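Local coordinates for protein ATP synthase epsilon chain (Caldalkalibacillus thermarum TA2.A1, PDB 5IK2) that is the epsilon subunit of a rotary ATP synthase that probably makes ATP from ADP using a proton gradient, and whose natural form binds ATP between its beta-sandwich and C-terminal helices, at residues G18-V28 and P44-G55; E58-G66 and R123-S133. The protein carries 2 engineered substitutions. All coordinates share one frame; numbering follows the deposited sequence.

Contact 1 (G18-V28 and P44-G55)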
# COMPACT_ATOMS: atom_id res chain seq x y z
N GLY H 18 59.73 19.42 20.56
CA GLY H 18 60.47 19.16 21.79
C GLY H 18 61.76 19.95 21.90
O GLY H 18 62.19 20.60 20.94
N GLU H 19 62.37 19.90 23.08
CA GLU H 19 63.66 20.55 23.33
C GLU H 19 64.79 19.55 23.15
O GLU H 19 64.80 18.50 23.79
CB GLU H 19 63.69 21.14 24.74
CG GLU H 19 62.76 22.33 24.92
CD GLU H 19 63.09 23.14 26.16
OE1 GLU H 19 63.10 22.56 27.27
OE2 GLU H 19 63.33 24.36 26.03
N ALA H 20 65.75 19.90 22.29
CA ALA H 20 66.86 19.01 21.93
C ALA H 20 68.21 19.58 22.37
O ALA H 20 68.40 20.79 22.43
CB ALA H 20 66.87 18.78 20.43
N ASP H 21 69.15 18.68 22.66
CA ASP H 21 70.53 19.05 22.97
C ASP H 21 71.26 19.50 21.71
O ASP H 21 71.94 20.52 21.71
CB ASP H 21 71.29 17.89 23.61
CG ASP H 21 70.75 17.52 24.98
OD1 ASP H 21 70.61 18.42 25.83
OD2 ASP H 21 70.49 16.32 25.22
N ILE H 22 71.11 18.71 20.64
CA ILE H 22 71.67 19.02 19.33
C ILE H 22 70.77 18.46 18.22
O ILE H 22 70.17 17.40 18.38
CB ILE H 22 73.12 18.48 19.20
CG1 ILE H 22 73.75 18.89 17.86
CG2 ILE H 22 73.18 16.97 19.39
CD1 ILE H 22 75.26 18.76 17.83
N VAL H 23 70.69 19.20 17.11
CA VAL H 23 69.93 18.79 15.92
C VAL H 23 70.90 18.59 14.76
O VAL H 23 71.45 19.55 14.23
CB VAL H 23 68.87 19.85 15.54
CG1 VAL H 23 68.08 19.42 14.31
CG2 VAL H 23 67.93 20.10 16.72
N ILE H 24 71.12 17.33 14.38
CA ILE H 24 72.03 16.98 13.30
C ILE H 24 71.24 16.93 11.99
O ILE H 24 70.37 16.07 11.82
CB ILE H 24 72.73 15.61 13.54
CG1 ILE H 24 73.37 15.54 14.94
CG2 ILE H 24 73.77 15.34 12.45
CD1 ILE H 24 74.49 16.54 15.19
N ALA H 25 71.53 17.86 11.08
CA ALA H 25 70.85 17.96 9.79
C ALA H 25 71.88 18.07 8.67
O ALA H 25 72.91 18.75 8.82
CB ALA H 25 69.93 19.17 9.77
N ARG H 26 71.61 17.41 7.54
CA ARG H 26 72.53 17.37 6.41
C ARG H 26 72.22 18.49 5.41
O ARG H 26 71.36 18.34 4.53
CB ARG H 26 72.48 16.00 5.73
CG ARG H 26 73.64 15.72 4.79
CD ARG H 26 73.48 14.39 4.08
NE ARG H 26 73.37 13.28 5.03
CZ ARG H 26 72.95 12.04 4.74
NH1 ARG H 26 72.59 11.71 3.50
NH2 ARG H 26 72.90 11.13 5.71
N GLY H 27 72.91 19.61 5.56
CA GLY H 27 72.77 20.75 4.65
C GLY H 27 73.38 20.48 3.29
O GLY H 27 74.19 19.56 3.13
N VAL H 28 72.98 21.28 2.30
CA VAL H 28 73.51 21.18 0.93
C VAL H 28 75.04 21.39 0.85
O VAL H 28 75.69 20.79 -0.00
CB VAL H 28 72.79 22.12 -0.07
CG1 VAL H 28 71.38 21.62 -0.34
CG2 VAL H 28 72.77 23.58 0.40
N PRO H 44 69.15 25.24 2.57
CA PRO H 44 68.45 24.03 2.10
C PRO H 44 69.10 22.75 2.63
O PRO H 44 70.32 22.72 2.86
CB PRO H 44 68.57 24.11 0.57
CG PRO H 44 68.89 25.53 0.27
CD PRO H 44 69.70 26.00 1.44
N LEU H 45 68.29 21.71 2.82
CA LEU H 45 68.77 20.41 3.27
C LEU H 45 68.68 19.41 2.13
O LEU H 45 67.78 19.49 1.29
CB LEU H 45 67.92 19.90 4.44
CG LEU H 45 67.89 20.74 5.72
CD1 LEU H 45 66.89 20.14 6.70
CD2 LEU H 45 69.27 20.83 6.34
N LYS H 46 69.62 18.47 2.11
CA LYS H 46 69.53 17.31 1.23
C LYS H 46 68.48 16.36 1.78
O LYS H 46 68.19 16.37 2.98
CB LYS H 46 70.88 16.57 1.14
CG LYS H 46 71.99 17.38 0.50
CD LYS H 46 73.30 16.60 0.50
CE LYS H 46 74.42 17.39 -0.15
NZ LYS H 46 75.71 16.64 -0.17
N THR H 47 67.90 15.54 0.89
CA THR H 47 66.98 14.49 1.30
C THR H 47 67.78 13.47 2.11
O THR H 47 68.58 12.72 1.55
CB THR H 47 66.29 13.83 0.09
OG1 THR H 47 65.47 14.81 -0.57
CG2 THR H 47 65.41 12.66 0.52
N ALA H 48 67.58 13.48 3.42
CA ALA H 48 68.36 12.66 4.35
C ALA H 48 67.66 12.57 5.72
O ALA H 48 66.70 13.30 5.97
CB ALA H 48 69.75 13.26 4.51
N PRO H 49 68.13 11.66 6.60
CA PRO H 49 67.59 11.62 7.96
C PRO H 49 68.03 12.82 8.80
O PRO H 49 69.20 13.21 8.74
CB PRO H 49 68.17 10.32 8.55
CG PRO H 49 68.62 9.52 7.38
CD PRO H 49 69.04 10.53 6.36
N VAL H 50 67.10 13.40 9.56
CA VAL H 50 67.40 14.43 10.55
C VAL H 50 67.46 13.76 11.92
O VAL H 50 66.45 13.22 12.39
CB VAL H 50 66.34 15.56 10.56
CG1 VAL H 50 66.65 16.59 11.64
CG2 VAL H 50 66.25 16.22 9.19
N ARG H 51 68.63 13.79 12.56
CA ARG H 51 68.86 13.11 13.84
C ARG H 51 68.80 14.12 14.99
O ARG H 51 69.56 15.09 15.01
CB ARG H 51 70.20 12.37 13.80
CG ARG H 51 70.64 11.75 15.13
CD ARG H 51 71.52 10.53 14.94
NE ARG H 51 72.43 10.64 13.80
CZ ARG H 51 73.59 11.31 13.78
NH1 ARG H 51 74.03 11.96 14.86
NH2 ARG H 51 74.32 11.33 12.67
N ILE H 52 67.89 13.88 15.93
CA ILE H 52 67.70 14.72 17.12
C ILE H 52 68.13 13.94 18.36
O ILE H 52 67.55 12.89 18.64
CB ILE H 52 66.23 15.17 17.28
CG1 ILE H 52 65.73 15.87 16.02
CG2 ILE H 52 66.08 16.08 18.49
CD1 ILE H 52 64.25 16.19 16.03
N LYS H 53 69.12 14.46 19.08
CA LYS H 53 69.56 13.88 20.36
C LYS H 53 68.91 14.63 21.52
O LYS H 53 69.11 15.84 21.67
CB LYS H 53 71.08 13.95 20.50
CG LYS H 53 71.83 12.93 19.67
CD LYS H 53 73.33 13.20 19.69
CE LYS H 53 74.08 12.23 18.81
NZ LYS H 53 75.46 12.71 18.51
N GLN H 54 68.13 13.91 22.32
CA GLN H 54 67.60 14.40 23.59
C GLN H 54 68.22 13.56 24.69
O GLN H 54 67.62 12.61 25.18
CB GLN H 54 66.07 14.31 23.60
CG GLN H 54 65.40 15.28 22.64
CD GLN H 54 63.90 15.08 22.55
OE1 GLN H 54 63.42 13.96 22.36
NE2 GLN H 54 63.15 16.17 22.66
N GLY H 55 69.46 13.91 25.06
CA GLY H 55 70.22 13.19 26.07
C GLY H 55 70.60 11.79 25.61
O GLY H 55 71.45 11.61 24.74
O HOH W 1 69.20 15.83 7.43
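Strands I22–R26 and A48–Q54 pair antiparallel, their axes 4.8 Å apart at closest approach and their directions 169° from each other. The ladder is read from its bonds: K53 N reaches I22 O, while I24 and R51 form a reciprocal pair, with I24 N to R51 O at 2.8 Å. V23 and I52 are a non-hydrogen-bonded pair between them. Further along, the regular bonding gives way to a water, which accepts from R26 N and donates to P49 O; K46 N to R26 O and V28 N to P44 O then close the far end.

Both strands belong to the N-terminal beta-sandwich of the epsilon subunit, and their alternating side chains separate two faces. A20, V23, V50 and I52 lie on the buried one, where A20 CB meets I52 CG2 and strand 4-9 adds V6 and I8. On the other, I24 and R51 run side by side; the bend of R51 at chi3 (37°) brings NH1 to within 3.6 Å of I24 CG1, with the isoleucine over one guanidinium face. I22 CG2 packs likewise along the extended chain of K53, touching its CB and CD. The guanidinium of R26 is laid over A48, whose CB sits 3.3 Å above its plane, displaced toward the rim.

At the opposite end D21 OD2 accepts from G55 N, and D21 N bonds to K53 O. The amide of Q54 gives NE2 to E19 O at 3.1 Å, approaching from above the carbonyl plane although the oxygen lies close to the amide plane.

Contact 2 (E58-G66 and R123-S133)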
# COMPACT_ATOMS: atom_id res chain seq x y z
N GLU H 58 67.84 9.07 20.94
CA GLU H 58 68.03 9.54 19.56
C GLU H 58 66.76 9.27 18.75
O GLU H 58 66.14 8.21 18.90
CB GLU H 58 69.22 8.85 18.89
CG GLU H 58 70.54 9.57 19.08
CD GLU H 58 71.69 8.95 18.29
OE1 GLU H 58 71.43 8.30 17.25
OE2 GLU H 58 72.85 9.13 18.71
N THR H 59 66.40 10.22 17.88
CA THR H 59 65.22 10.10 17.01
C THR H 59 65.60 10.51 15.59
O THR H 59 66.06 11.63 15.37
CB THR H 59 64.06 10.99 17.51
OG1 THR H 59 63.86 10.77 18.91
CG2 THR H 59 62.77 10.69 16.76
N LEU H 60 65.40 9.60 14.63
CA LEU H 60 65.59 9.90 13.21
C LEU H 60 64.25 10.25 12.57
O LEU H 60 63.26 9.53 12.77
CB LEU H 60 66.19 8.69 12.48
CG LEU H 60 67.54 8.16 12.97
CD1 LEU H 60 67.96 6.96 12.13
CD2 LEU H 60 68.62 9.23 12.93
N ILE H 61 64.22 11.35 11.81
CA ILE H 61 63.06 11.74 11.01
C ILE H 61 63.48 11.74 9.55
O ILE H 61 64.44 12.42 9.18
CB ILE H 61 62.53 13.15 11.39
CG1 ILE H 61 62.23 13.23 12.90
CG2 ILE H 61 61.29 13.50 10.58
CD1 ILE H 61 63.40 13.70 13.75
N ALA H 62 62.78 10.97 8.72
CA ALA H 62 63.03 10.94 7.27
C ALA H 62 62.50 12.21 6.64
O ALA H 62 61.30 12.40 6.57
CB ALA H 62 62.37 9.71 6.65
N VAL H 63 63.41 13.09 6.19
CA VAL H 63 63.04 14.39 5.60
C VAL H 63 63.48 14.46 4.13
O VAL H 63 64.61 14.10 3.80
CB VAL H 63 63.68 15.56 6.39
CG1 VAL H 63 63.40 16.90 5.73
CG2 VAL H 63 63.19 15.55 7.83
N SER H 64 62.58 14.93 3.27
CA SER H 64 62.87 15.16 1.85
C SER H 64 62.28 16.49 1.38
O SER H 64 61.15 16.83 1.76
CB SER H 64 62.34 14.01 0.99
OG SER H 64 60.94 14.11 0.78
N GLY H 65 63.04 17.22 0.57
CA GLY H 65 62.59 18.49 0.01
C GLY H 65 62.33 19.55 1.06
O GLY H 65 61.27 20.18 1.05
N GLY H 66 63.29 19.75 1.96
CA GLY H 66 63.15 20.70 3.06
C GLY H 66 64.30 21.66 3.23
O GLY H 66 65.34 21.52 2.58
N ARG H 123 63.88 10.10 -1.67
CA ARG H 123 62.78 10.09 -0.70
C ARG H 123 62.48 8.67 -0.21
O ARG H 123 62.26 8.46 0.98
CB ARG H 123 61.52 10.70 -1.32
CG ARG H 123 60.34 10.84 -0.37
CD ARG H 123 59.09 11.31 -1.11
NE ARG H 123 59.23 12.67 -1.62
CZ ARG H 123 58.30 13.32 -2.33
NH1 ARG H 123 57.13 12.75 -2.62
NH2 ARG H 123 58.54 14.57 -2.74
N ALA H 124 62.48 7.72 -1.14
CA ALA H 124 62.19 6.31 -0.83
C ALA H 124 63.29 5.66 0.01
O ALA H 124 62.98 4.98 0.99
CB ALA H 124 61.98 5.52 -2.11
N GLU H 125 64.55 5.86 -0.37
CA GLU H 125 65.69 5.26 0.35
C GLU H 125 65.87 5.82 1.76
O GLU H 125 66.20 5.07 2.68
CB GLU H 125 66.98 5.41 -0.46
CG GLU H 125 67.02 4.55 -1.72
CD GLU H 125 68.33 4.63 -2.47
OE1 GLU H 125 68.89 5.74 -2.61
OE2 GLU H 125 68.80 3.58 -2.95
N VAL H 126 65.65 7.12 1.93
CA VAL H 126 65.71 7.76 3.26
C VAL H 126 64.58 7.27 4.17
O VAL H 126 64.80 7.08 5.37
CB VAL H 126 65.72 9.31 3.14
CG1 VAL H 126 65.50 9.99 4.48
CG2 VAL H 126 67.03 9.77 2.53
N ARG H 127 63.39 7.06 3.61
CA ARG H 127 62.27 6.45 4.34
C ARG H 127 62.59 5.03 4.83
O ARG H 127 62.16 4.64 5.92
CB ARG H 127 60.99 6.44 3.49
CG ARG H 127 60.25 7.77 3.49
CD ARG H 127 59.13 7.77 2.47
NE ARG H 127 58.30 8.98 2.56
CZ ARG H 127 57.30 9.29 1.73
NH1 ARG H 127 56.99 8.50 0.71
NH2 ARG H 127 56.62 10.41 1.92
N LEU H 128 63.32 4.26 4.02
CA LEU H 128 63.75 2.91 4.39
C LEU H 128 64.84 2.91 5.47
O LEU H 128 64.82 2.07 6.36
CB LEU H 128 64.23 2.14 3.15
CG LEU H 128 63.13 1.83 2.12
CD1 LEU H 128 63.73 1.54 0.75
CD2 LEU H 128 62.24 0.68 2.57
N GLN H 129 65.79 3.84 5.37
CA GLN H 129 66.85 4.01 6.39
C GLN H 129 66.29 4.30 7.78
O GLN H 129 66.72 3.70 8.77
CB GLN H 129 67.81 5.14 6.01
CG GLN H 129 68.80 4.81 4.90
CD GLN H 129 69.64 6.01 4.48
OE1 GLN H 129 70.06 6.81 5.32
NE2 GLN H 129 69.89 6.14 3.18
N VAL H 130 65.33 5.22 7.85
CA VAL H 130 64.70 5.63 9.11
C VAL H 130 63.76 4.54 9.65
O VAL H 130 63.59 4.41 10.86
CB VAL H 130 63.99 7.00 8.98
CG1 VAL H 130 63.24 7.38 10.25
CG2 VAL H 130 65.01 8.08 8.63
N ALA H 131 63.15 3.76 8.75
CA ALA H 131 62.32 2.62 9.15
C ALA H 131 63.13 1.46 9.76
O ALA H 131 62.66 0.82 10.70
CB ALA H 131 61.51 2.11 7.96
N ASN H 132 64.33 1.21 9.23
CA ASN H 132 65.22 0.16 9.75
C ASN H 132 65.82 0.46 11.13
O ASN H 132 66.20 -0.47 11.85
CB ASN H 132 66.37 -0.14 8.77
CG ASN H 132 65.90 -0.79 7.47
OD1 ASN H 132 66.41 -0.47 6.40
ND2 ASN H 132 64.94 -1.70 7.57
N SER H 133 65.91 1.74 11.50
CA SER H 133 66.43 2.14 12.82
C SER H 133 65.53 1.71 13.98
O SER H 133 66.01 1.46 15.09
CB SER H 133 66.67 3.66 12.87
OG SER H 133 65.46 4.38 12.77
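Strand E58–S64 lies along helix R123–S133 with the two directions 170° apart, and an axis separation of 7.6 Å leaves room for small side chains between them. A62 is nearest the helix at R127, their CA atoms 5.4 Å apart. Its methyl fits between two valines one helical turn apart: CB meets V126 CG1 at 3.8 Å and V130 CG2 at 3.7 Å. V130, with CG1 anti to its backbone N (chi1 176°), directs that methyl onto L60 O while CG2 lies against A62 N, so that its two methyls touch the consecutive peptides on either side of I61.

This is the seam between the beta-sandwich and the C-terminal helical domain, here folded against the sheet. L60 extends it along the helix, CD1 touching S133 CB at 3.6 Å, though S133 is poorly ordered.

The polar end is at S64, whose OG receives only a weak bond from R123 NE (3.3 Å, 129° at the hydrogen); its stronger partner is T81. R127 directs its guanidinium to a salt bridge with E83, and R123 CD lies over one face of that group. R123, R127, T81 and E83 all belong to the ATP site, which carries no nucleotide in this chain.

Strands 48-54 and 57-64 are consecutive in the chain and adjacent in one sheet, so contact 1 passes directly into contact 2, their centres 11 Å apart. V50 N to I61 O and I52 N to T59 O, both 2.9 Å and probably hydrogen bonds, join them. Contact 1 is partly buried, with eight cross-segment hydrogen bonds and 1025 Å² of buried surface within the sandwich; contact 2 is more deeply set yet buries 387 Å², with apolar packing and one weak hydrogen bond. The helix meets both: P49 touches Q129 and V130, while T47 touches V126. E58 packs against R51 and K53 on the partly exposed side.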